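Local coordinates for glycosyl hydrolases family 2, sugar binding domain protein (Bacteroides uniformis str. 3978 T3 ii, PDB 6D1P) that probably hydrolyses O-glycosidic bonds as a family 2 glycoside hydrolase, a beta-glucuronidase of a human gut bacterium, at residues N493-E496 against M497-G501; F508-A511 against E512-G515; L737-E740 against N741-C745; H628-P631 against V632-G635. All coordinates share one frame; numbering follows the deposited sequence.

Contact 1 of 4, residues N493-E496 against M497-G501; sequences NYRE and METAG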
loop_
_atom_site.group_PDB
_atom_site.type_symbol
_atom_site.label_atom_id
_atom_site.label_comp_id
_atom_site.label_asym_id
_atom_site.label_seq_id
_atom_site.Cartn_x
_atom_site.Cartn_y
_atom_site.Cartn_z
ATOM N N ASN A 493 15.410 34.144 -26.964
ATOM C CA ASN A 493 14.206 34.959 -27.103
ATOM C C ASN A 493 13.710 35.534 -25.783
ATOM O O ASN A 493 12.613 36.108 -25.755
ATOM C CB ASN A 493 13.099 34.130 -27.756
ATOM C CG ASN A 493 13.483 33.658 -29.140
ATOM O OD1 ASN A 493 13.287 32.497 -29.499
ATOM N ND2 ASN A 493 14.046 34.577 -29.941
ATOM N N TYR A 494 14.498 35.418 -24.706
ATOM C CA TYR A 494 14.005 35.735 -23.366
ATOM C C TYR A 494 13.600 37.202 -23.239
ATOM O O TYR A 494 12.492 37.517 -22.794
ATOM C CB TYR A 494 15.068 35.380 -22.312
ATOM C CG TYR A 494 14.805 36.017 -20.949
ATOM C CD1 TYR A 494 13.572 35.881 -20.319
ATOM C CD2 TYR A 494 15.788 36.746 -20.296
ATOM C CE1 TYR A 494 13.326 36.466 -19.092
ATOM C CE2 TYR A 494 15.551 37.337 -19.056
ATOM C CZ TYR A 494 14.322 37.197 -18.464
ATOM O OH TYR A 494 14.074 37.784 -17.234
ATOM N N ARG A 495 14.509 38.119 -23.569
ATOM C CA ARG A 495 14.202 39.531 -23.383
ATOM C C ARG A 495 12.934 39.925 -24.132
ATOM O O ARG A 495 12.084 40.631 -23.587
ATOM C CB ARG A 495 15.384 40.400 -23.831
ATOM C CG ARG A 495 15.144 41.893 -23.627
ATOM C CD ARG A 495 16.079 42.745 -24.485
ATOM N NE ARG A 495 17.450 42.800 -23.981
ATOM C CZ ARG A 495 18.527 42.858 -24.767
ATOM N NH1 ARG A 495 18.382 42.849 -26.091
ATOM N NH2 ARG A 495 19.750 42.916 -24.232
ATOM N N GLU A 496 12.787 39.470 -25.379
ATOM C CA GLU A 496 11.606 39.819 -26.160
ATOM C C GLU A 496 10.328 39.357 -25.450
ATOM O O GLU A 496 9.407 40.155 -25.233
ATOM C CB GLU A 496 11.727 39.215 -27.569
ATOM C CG GLU A 496 10.500 39.430 -28.484
ATOM C CD GLU A 496 10.566 38.651 -29.807
ATOM O OE1 GLU A 496 11.684 38.306 -30.270
ATOM O OE2 GLU A 496 9.488 38.375 -30.385
ATOM N N MET A 497 10.286 38.079 -25.026
ATOM C CA MET A 497 9.127 37.559 -24.296
ATOM C C MET A 497 8.940 38.271 -22.959
ATOM O O MET A 497 7.804 38.524 -22.533
ATOM C CB MET A 497 9.279 36.056 -24.077
ATOM C CG MET A 497 9.478 35.283 -25.358
ATOM S SD MET A 497 10.284 33.680 -25.113
ATOM C CE MET A 497 8.924 32.621 -24.573
ATOM N N GLU A 498 10.040 38.615 -22.286
ATOM C CA GLU A 498 9.900 39.338 -21.027
ATOM C C GLU A 498 9.332 40.733 -21.252
ATOM O O GLU A 498 8.486 41.204 -20.472
ATOM C CB GLU A 498 11.248 39.430 -20.314
ATOM C CG GLU A 498 11.147 39.718 -18.827
ATOM C CD GLU A 498 10.869 38.446 -18.022
ATOM O OE1 GLU A 498 9.947 37.704 -18.408
ATOM O OE2 GLU A 498 11.590 38.179 -17.028
ATOM N N THR A 499 9.793 41.413 -22.305
ATOM C CA THR A 499 9.278 42.747 -22.600
ATOM C C THR A 499 7.802 42.694 -22.967
ATOM O O THR A 499 7.005 43.507 -22.479
ATOM C CB THR A 499 10.089 43.396 -23.723
ATOM O OG1 THR A 499 11.482 43.394 -23.383
ATOM C CG2 THR A 499 9.660 44.824 -23.905
ATOM N N ALA A 500 7.416 41.721 -23.800
ATOM C CA ALA A 500 5.999 41.525 -24.107
ATOM C C ALA A 500 5.182 41.347 -22.837
ATOM O O ALA A 500 4.090 41.915 -22.700
ATOM C CB ALA A 500 5.819 40.318 -25.025
ATOM N N GLY A 501 5.714 40.589 -21.877
ATOM C CA GLY A 501 4.964 40.336 -20.661
ATOM C C GLY A 501 4.870 41.561 -19.780
ATOM O O GLY A 501 3.849 41.784 -19.123
#

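Contact 2 of 4, residues F508-A511 against E512-G515; sequences FLHA and EWGG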
loop_
_atom_site.group_PDB
_atom_site.type_symbol
_atom_site.label_atom_id
_atom_site.label_comp_id
_atom_site.label_asym_id
_atom_site.label_seq_id
_atom_site.Cartn_x
_atom_site.Cartn_y
_atom_site.Cartn_z
ATOM N N PHE A 508 4.162 43.615 -13.247
ATOM C CA PHE A 508 4.656 42.359 -13.784
ATOM C C PHE A 508 5.721 41.774 -12.869
ATOM O O PHE A 508 6.540 42.505 -12.300
ATOM C CB PHE A 508 5.225 42.573 -15.183
ATOM C CG PHE A 508 5.929 41.371 -15.766
ATOM C CD1 PHE A 508 7.270 41.140 -15.508
ATOM C CD2 PHE A 508 5.259 40.507 -16.622
ATOM C CE1 PHE A 508 7.929 40.058 -16.066
ATOM C CE2 PHE A 508 5.909 39.429 -17.190
ATOM C CZ PHE A 508 7.251 39.200 -16.906
ATOM N N LEU A 509 5.724 40.449 -12.757
ATOM C CA LEU A 509 6.741 39.739 -12.003
ATOM C C LEU A 509 6.878 38.375 -12.648
ATOM O O LEU A 509 5.869 37.691 -12.839
ATOM C CB LEU A 509 6.331 39.626 -10.532
ATOM C CG LEU A 509 7.281 38.941 -9.557
ATOM C CD1 LEU A 509 8.698 39.499 -9.695
ATOM C CD2 LEU A 509 6.762 39.124 -8.135
ATOM N N HIS A 510 8.090 37.991 -13.033
ATOM C CA HIS A 510 8.248 36.735 -13.756
ATOM C C HIS A 510 8.445 35.595 -12.753
ATOM O O HIS A 510 9.545 35.373 -12.248
ATOM C CB HIS A 510 9.386 36.809 -14.761
ATOM C CG HIS A 510 9.524 35.569 -15.584
ATOM N ND1 HIS A 510 10.254 35.525 -16.751
ATOM C CD2 HIS A 510 9.031 34.318 -15.401
ATOM C CE1 HIS A 510 10.206 34.303 -17.253
ATOM N NE2 HIS A 510 9.476 33.549 -16.449
ATOM N N ALA A 511 7.378 34.857 -12.478
ATOM C CA ALA A 511 7.441 33.674 -11.623
ATOM C C ALA A 511 7.526 32.435 -12.503
ATOM O O ALA A 511 6.626 32.191 -13.318
ATOM C CB ALA A 511 6.227 33.586 -10.699
ATOM N N GLU A 512 8.629 31.690 -12.351
ATOM C CA GLU A 512 8.921 30.380 -12.932
ATOM C C GLU A 512 9.598 30.529 -14.286
ATOM O O GLU A 512 9.035 31.125 -15.206
ATOM C CB GLU A 512 7.665 29.490 -13.056
ATOM C CG GLU A 512 6.996 29.190 -11.731
ATOM C CD GLU A 512 5.969 28.038 -11.812
ATOM O OE1 GLU A 512 6.092 27.173 -12.707
ATOM O OE2 GLU A 512 5.022 28.024 -10.988
ATOM N N TRP A 513 10.812 29.988 -14.390
ATOM C CA TRP A 513 11.574 29.809 -15.618
ATOM C C TRP A 513 12.782 28.954 -15.276
ATOM O O TRP A 513 13.153 28.819 -14.109
ATOM C CB TRP A 513 12.032 31.139 -16.226
ATOM C CG TRP A 513 12.933 31.924 -15.337
ATOM C CD1 TRP A 513 12.559 32.799 -14.359
ATOM C CD2 TRP A 513 14.366 31.920 -15.345
ATOM N NE1 TRP A 513 13.671 33.339 -13.750
ATOM C CE2 TRP A 513 14.792 32.824 -14.350
ATOM C CE3 TRP A 513 15.330 31.252 -16.109
ATOM C CZ2 TRP A 513 16.136 33.077 -14.104
ATOM C CZ3 TRP A 513 16.661 31.497 -15.854
ATOM C CH2 TRP A 513 17.056 32.398 -14.861
ATOM N N GLY A 514 13.409 28.411 -16.310
ATOM C CA GLY A 514 14.555 27.538 -16.144
ATOM C C GLY A 514 14.389 26.282 -16.975
ATOM O O GLY A 514 14.032 26.370 -18.157
ATOM N N GLY A 515 14.587 25.116 -16.366
ATOM C CA GLY A 515 14.400 23.862 -17.067
ATOM C C GLY A 515 15.104 22.722 -16.364
ATOM O O GLY A 515 15.863 22.916 -15.408
#

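Contact 3 of 4, residues L737-E740 against N741-C745; sequences LIDE and NGIRC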
loop_
_atom_site.group_PDB
_atom_site.type_symbol
_atom_site.label_atom_id
_atom_site.label_comp_id
_atom_site.label_asym_id
_atom_site.label_seq_id
_atom_site.Cartn_x
_atom_site.Cartn_y
_atom_site.Cartn_z
ATOM N N LEU A 737 27.836 1.842 -19.984
ATOM C CA LEU A 737 27.429 1.316 -21.277
ATOM C C LEU A 737 28.604 1.463 -22.238
ATOM O O LEU A 737 29.163 2.559 -22.370
ATOM C CB LEU A 737 26.201 2.066 -21.794
ATOM C CG LEU A 737 24.976 1.940 -20.884
ATOM C CD1 LEU A 737 23.841 2.841 -21.306
ATOM C CD2 LEU A 737 24.501 0.487 -20.856
ATOM N N ILE A 738 29.007 0.361 -22.879
ATOM C CA ILE A 738 30.111 0.384 -23.835
ATOM C C ILE A 738 29.640 -0.221 -25.151
ATOM O O ILE A 738 28.655 -0.954 -25.202
ATOM C CB ILE A 738 31.372 -0.365 -23.337
ATOM C CG1 ILE A 738 31.075 -1.863 -23.240
ATOM C CG2 ILE A 738 31.855 0.206 -22.016
ATOM C CD1 ILE A 738 32.308 -2.708 -23.072
ATOM N N ASP A 739 30.351 0.109 -26.234
ATOM C CA ASP A 739 30.035 -0.437 -27.546
ATOM C C ASP A 739 30.719 -1.790 -27.736
ATOM O O ASP A 739 31.429 -2.287 -26.862
ATOM C CB ASP A 739 30.401 0.540 -28.684
ATOM C CG ASP A 739 31.937 0.840 -28.800
ATOM O OD1 ASP A 739 32.800 0.162 -28.185
ATOM O OD2 ASP A 739 32.289 1.843 -29.485
ATOM N N GLU A 740 30.562 -2.354 -28.926
ATOM C CA GLU A 740 31.110 -3.676 -29.190
ATOM C C GLU A 740 32.635 -3.686 -29.338
ATOM O O GLU A 740 33.208 -4.759 -29.559
ATOM C CB GLU A 740 30.473 -4.273 -30.448
ATOM C CG GLU A 740 30.645 -3.393 -31.699
ATOM C CD GLU A 740 30.425 -4.123 -33.004
ATOM O OE1 GLU A 740 31.018 -5.212 -33.159
ATOM O OE2 GLU A 740 29.678 -3.611 -33.875
ATOM N N ASN A 741 33.301 -2.538 -29.249
ATOM C CA ASN A 741 34.756 -2.480 -29.234
ATOM C C ASN A 741 35.274 -1.988 -27.891
ATOM O O ASN A 741 36.478 -1.751 -27.742
ATOM C CB ASN A 741 35.271 -1.594 -30.376
ATOM C CG ASN A 741 34.675 -1.974 -31.739
ATOM O OD1 ASN A 741 34.186 -1.113 -32.478
ATOM N ND2 ASN A 741 34.700 -3.269 -32.065
ATOM N N GLY A 742 34.388 -1.839 -26.907
ATOM C CA GLY A 742 34.786 -1.417 -25.582
ATOM C C GLY A 742 34.826 0.075 -25.360
ATOM O O GLY A 742 35.385 0.520 -24.350
ATOM N N ILE A 743 34.253 0.864 -26.259
ATOM C CA ILE A 743 34.269 2.317 -26.129
ATOM C C ILE A 743 33.023 2.762 -25.370
ATOM O O ILE A 743 31.897 2.369 -25.714
ATOM C CB ILE A 743 34.350 2.991 -27.511
ATOM C CG1 ILE A 743 35.496 2.391 -28.334
ATOM C CG2 ILE A 743 34.526 4.495 -27.355
ATOM C CD1 ILE A 743 36.835 2.386 -27.601
ATOM N N ARG A 744 33.222 3.576 -24.332
ATOM C CA ARG A 744 32.092 4.145 -23.607
ATOM C C ARG A 744 31.174 4.904 -24.567
ATOM O O ARG A 744 31.631 5.668 -25.424
ATOM C CB ARG A 744 32.583 5.078 -22.486
ATOM C CG ARG A 744 31.431 5.608 -21.587
ATOM C CD ARG A 744 31.899 6.490 -20.409
ATOM N NE ARG A 744 32.608 5.718 -19.393
ATOM C CZ ARG A 744 32.993 6.180 -18.205
ATOM N NH1 ARG A 744 32.747 7.439 -17.847
ATOM N NH2 ARG A 744 33.621 5.364 -17.363
ATOM N N CYS A 745 29.869 4.677 -24.431
ATOM C CA CYS A 745 28.878 5.385 -25.238
ATOM C C CYS A 745 28.534 6.679 -24.519
ATOM O O CYS A 745 27.688 6.698 -23.627
ATOM C CB CYS A 745 27.645 4.524 -25.452
ATOM S SG CYS A 745 28.017 2.873 -25.995
HETATM O O HOH W 1 33.800 1.494 -31.690
#

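Contact 4 of 4, residues H628-P631 against V632-G635; sequences HSWP and VRWG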
loop_
_atom_site.group_PDB
_atom_site.type_symbol
_atom_site.label_atom_id
_atom_site.label_comp_id
_atom_site.label_asym_id
_atom_site.label_seq_id
_atom_site.Cartn_x
_atom_site.Cartn_y
_atom_site.Cartn_z
ATOM N N HIS A 628 33.253 19.688 -12.942
ATOM C CA HIS A 628 33.575 18.825 -11.809
ATOM C C HIS A 628 32.882 17.467 -11.921
ATOM O O HIS A 628 33.444 16.437 -11.525
ATOM C CB HIS A 628 33.164 19.495 -10.502
ATOM C CG HIS A 628 34.096 20.562 -10.038
ATOM N ND1 HIS A 628 34.938 20.392 -8.961
ATOM C CD2 HIS A 628 34.298 21.826 -10.478
ATOM C CE1 HIS A 628 35.627 21.499 -8.764
ATOM N NE2 HIS A 628 35.258 22.386 -9.671
ATOM N N SER A 629 31.645 17.448 -12.433
ATOM C CA SER A 629 30.889 16.216 -12.600
ATOM C C SER A 629 30.919 15.710 -14.039
ATOM O O SER A 629 30.059 14.914 -14.430
ATOM C CB SER A 629 29.444 16.404 -12.120
ATOM O OG SER A 629 28.675 17.209 -13.014
ATOM N N TRP A 630 31.903 16.138 -14.828
ATOM C CA TRP A 630 32.027 15.741 -16.232
ATOM C C TRP A 630 33.351 14.998 -16.389
ATOM O O TRP A 630 34.399 15.622 -16.626
ATOM C CB TRP A 630 31.929 16.970 -17.136
ATOM C CG TRP A 630 31.813 16.694 -18.603
ATOM C CD1 TRP A 630 32.044 15.507 -19.246
ATOM C CD2 TRP A 630 31.442 17.637 -19.624
ATOM N NE1 TRP A 630 31.837 15.653 -20.601
ATOM C CE2 TRP A 630 31.463 16.949 -20.856
ATOM C CE3 TRP A 630 31.090 18.996 -19.612
ATOM C CZ2 TRP A 630 31.152 17.575 -22.063
ATOM C CZ3 TRP A 630 30.762 19.607 -20.810
ATOM C CH2 TRP A 630 30.805 18.901 -22.018
ATOM N N PRO A 631 33.353 13.653 -16.253
ATOM C CA PRO A 631 34.625 12.922 -16.140
ATOM C C PRO A 631 35.316 12.674 -17.474
ATOM O O PRO A 631 36.549 12.562 -17.528
ATOM C CB PRO A 631 34.213 11.593 -15.483
ATOM C CG PRO A 631 32.646 11.586 -15.467
ATOM C CD PRO A 631 32.188 12.744 -16.273
ATOM N N VAL A 632 34.544 12.567 -18.553
ATOM C CA VAL A 632 35.083 12.216 -19.861
ATOM C C VAL A 632 34.561 13.209 -20.899
ATOM O O VAL A 632 33.370 13.186 -21.245
ATOM C CB VAL A 632 34.729 10.780 -20.265
ATOM C CG1 VAL A 632 35.248 10.496 -21.661
ATOM C CG2 VAL A 632 35.321 9.797 -19.274
ATOM N N ARG A 633 35.455 14.054 -21.412
ATOM C CA ARG A 633 35.232 14.898 -22.583
ATOM C C ARG A 633 35.530 14.119 -23.866
ATOM O O ARG A 633 36.159 13.054 -23.849
ATOM C CB ARG A 633 36.123 16.133 -22.528
ATOM C CG ARG A 633 36.133 16.860 -21.205
ATOM C CD ARG A 633 34.994 17.841 -21.125
ATOM N NE ARG A 633 34.930 18.759 -22.273
ATOM C CZ ARG A 633 35.428 19.992 -22.271
ATOM N NH1 ARG A 633 36.043 20.432 -21.179
ATOM N NH2 ARG A 633 35.297 20.788 -23.344
ATOM N N TRP A 634 35.084 14.656 -24.999
ATOM C CA TRP A 634 35.361 13.986 -26.263
ATOM C C TRP A 634 35.366 14.976 -27.419
ATOM O O TRP A 634 34.874 16.104 -27.312
ATOM C CB TRP A 634 34.364 12.872 -26.546
ATOM C CG TRP A 634 32.972 13.352 -26.774
ATOM C CD1 TRP A 634 32.387 13.638 -27.975
ATOM C CD2 TRP A 634 31.978 13.596 -25.770
ATOM N NE1 TRP A 634 31.084 14.045 -27.783
ATOM C CE2 TRP A 634 30.805 14.022 -26.439
ATOM C CE3 TRP A 634 31.963 13.484 -24.370
ATOM C CZ2 TRP A 634 29.627 14.351 -25.758
ATOM C CZ3 TRP A 634 30.786 13.802 -23.689
ATOM C CH2 TRP A 634 29.635 14.237 -24.389
ATOM N N GLY A 635 35.893 14.497 -28.539
ATOM C CA GLY A 635 36.152 15.291 -29.724
ATOM C C GLY A 635 37.285 14.676 -30.525
ATOM O O GLY A 635 37.830 13.627 -30.183
#

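Contact 1 of 4, residues N493-E496 against M497-G501
The Tyr-494 ring and the Glu-498 carboxylate meet one helical turn apart, their planes turned 69° against each other. Glu-498 OE2 lies at the hydroxyl end of the ring edge, close to the ring plane, and Tyr-494 OH donates to it at 2.5 Å. The hydroxyl reaches OE2 from above the carboxylate plane, 49° out of it, while His-510 ND1 is a second partner of the same oxygen. The Glu-498 chain is bent by its rotation about CB-CG (chi2 82°), which turns its carboxylate alongside Tyr-494 CE1, with CD 3.3 Å from that carbon. The ring of His-560 meets the tyrosine ring at a shallow angle. On another side of the helix, Thr-499 OG1 turns back to Arg-495 O at 2.8 Å, coming from above the carbonyl plane. Thr-499 N grips the same oxygen at 2.7 Å, so one carbonyl serves both a backbone and a side-chain donor. Met-497 folds its sulfur over the start of the helix, SD lying 3.4 Å from Asn-493 O and close to Asn-493 CB. Asn-493 stands at the N-cap position but makes no capping bond with its side chain; its OD1 accepts instead from Arg-490 N. The i to i+4 backbone bonds run on regularly, Ala-500 N to Glu-496 O among them. These are the opening turns of helix 494-503 in the TIM-barrel region. Tyr-494 and Arg-495 face helix 550-564 and the loop after it, whereas Glu-498 points to strand 510-511, the next strand in the chain.

Contact 2 of 4, residues F508-A511 against E512-G515
His-510 and Trp-513 form a T-shaped (edge-to-face) aromatic pair at the end of a barrel strand. The edge of the indole is turned to one face of the imidazole, with the planes at 58° and the centroid of the five-membered indole ring 4.8 Å from that of His-510. Trp-513 CD1 stands over the rim of this face, and Trp-513 CB approaches His-510 NE2 to 3.5 Å. Trp-513 CG lies between its backbone N and carbonyl carbon (chi1 61°), which swings the indole across the histidine; His-560 stacks on the indole.

Polar contact is made at the imidazole edge. His-510 NE2 donates a weak, bent bond to Glu-512 O at 2.8 Å, and the same nitrogen makes a second weak bond to Ile-482 O; the firmer partner is Glu-498, at ND1. Glu-512 itself directs its carboxylate elsewhere, to a salt bridge with Arg-362 and to a bound glycerol. A leucine in place of His-510 would probably take from Glu-498 OE2 its partner at ND1 and from Glu-512 O its weak donor, letting the indole shift.

With oxygens at both ring nitrogens, the buried imidazole may well carry protons on both, a state that the Glu-498 carboxylate would be expected to stabilise.

Contact 3 of 4, residues L737-E740 against N741-C745
Asp-739 and Ile-743 close a beta-hairpin turn in which a type I turn, Asp-739 to Gly-742, is followed by a G1 bulge. Gly-742 N returns to Asp-739 O at 3.0 Å, and Asp-739 N reaches Ile-743 O at 2.8 Å. The glycine has positive phi (88°), where a side chain would collide with the preceding carbonyl oxygen. Inside the turn the packing is tight. Asp-739 CG sits between its backbone N and carbonyl carbon (chi1 64°), and this turns OD1 back over the loop, where it collects two backbone donors from opposite faces of the carboxylate plane. Asn-741 N bonds it at 2.9 Å, closing an Asx turn, and Ile-743 N at 2.5 Å. The Ile-743 side chain runs alongside the aspartate, its CB 3.1 Å from Asp-739 OD2, an oxygen that also takes Gly-714 N.

Toward the strand end, Ile-738 and Arg-744 form a single bridge, with Cys-745 N bonded to Leu-737 O and Cys-745 SG lying 3.6 Å from Asp-739 N. Ile-738 CD1 packs on Gly-742 CA, and Leu-737 and Ile-738 lean on strand 718-723. Arg-744 points away and makes its salt bridge with Glu-736.

The solvent side is looser: Glu-740 and Asn-741 lie side by side at the exposed tip, carboxylate and amide planes 21° apart. A water joins that side to the interior, giving one hydrogen to Asp-739 OD2 at 2.7 Å and the other to Asn-741 OD1 at 2.8 Å.

Contact 4 of 4, residues H628-P631 against V632-G635
With CG anti to the backbone N (chi1 -170°), Trp-630 lays its indole along the strand that follows, and Arg-633 bends at chi2 (-86°) and chi3 (-52°) to fold across it. Arg-633 CD stands over the five-membered indole ring, 3.8 Å from its centroid, in a CH-pi contact. Farther along, Arg-633 CZ lies over the six-membered ring of Trp-630 at 4.9 Å from its centroid, a cation-pi pair. The guanidinium is pinned from other sides by a salt bridge to Glu-524 and by bonds to Glu-642 O and Gln-706. All this happens where the loop enters strand 632-634, an outermost strand of a mixed five-stranded sheet that runs parallel to strand 698-709. At the indole edge, near its plane, Trp-630 NE1 gives Val-632 O a weak, bent bond of 3.0 Å. Trp-634 CZ3 comes to the same edge, 3.8 Å from Trp-630 NE1, the two indoles meeting obliquely. His-522 stacks on Trp-630 as well. An alanine at Trp-630 is likely to open a gap beneath the Arg-633 chain, strip Val-632 O of its indole donor and leave His-522 without its stacking partner. Pro-631 CB touches Val-632 CG2 at 4.3 Å.

Overall arrangement
Contacts 1 and 2 belong to the TIM-barrel region, and contacts 3 and 4 to the beta-rich C-terminal part. Contact 2 is fully buried, about 16 Å from the chain centre; contact 1 flanks it, the two touching through Glu-498 and through Phe-508 against Gly-501 and Glu-498. Contact 4, where an edge strand begins, is partly buried, and contact 3, about 39 Å from the centre, ends in an exposed tip. The latter pair meet through Arg-744 NH1 and Val-632 CG2, 3.8 Å apart. Rings carry contacts 2 and 4, one edge-to-face pair and one cation-pi; contacts 1 and 3 rest on backbone bonds supplemented by a carboxylate, accepting from a phenol in contact 1 and from amides in contact 3.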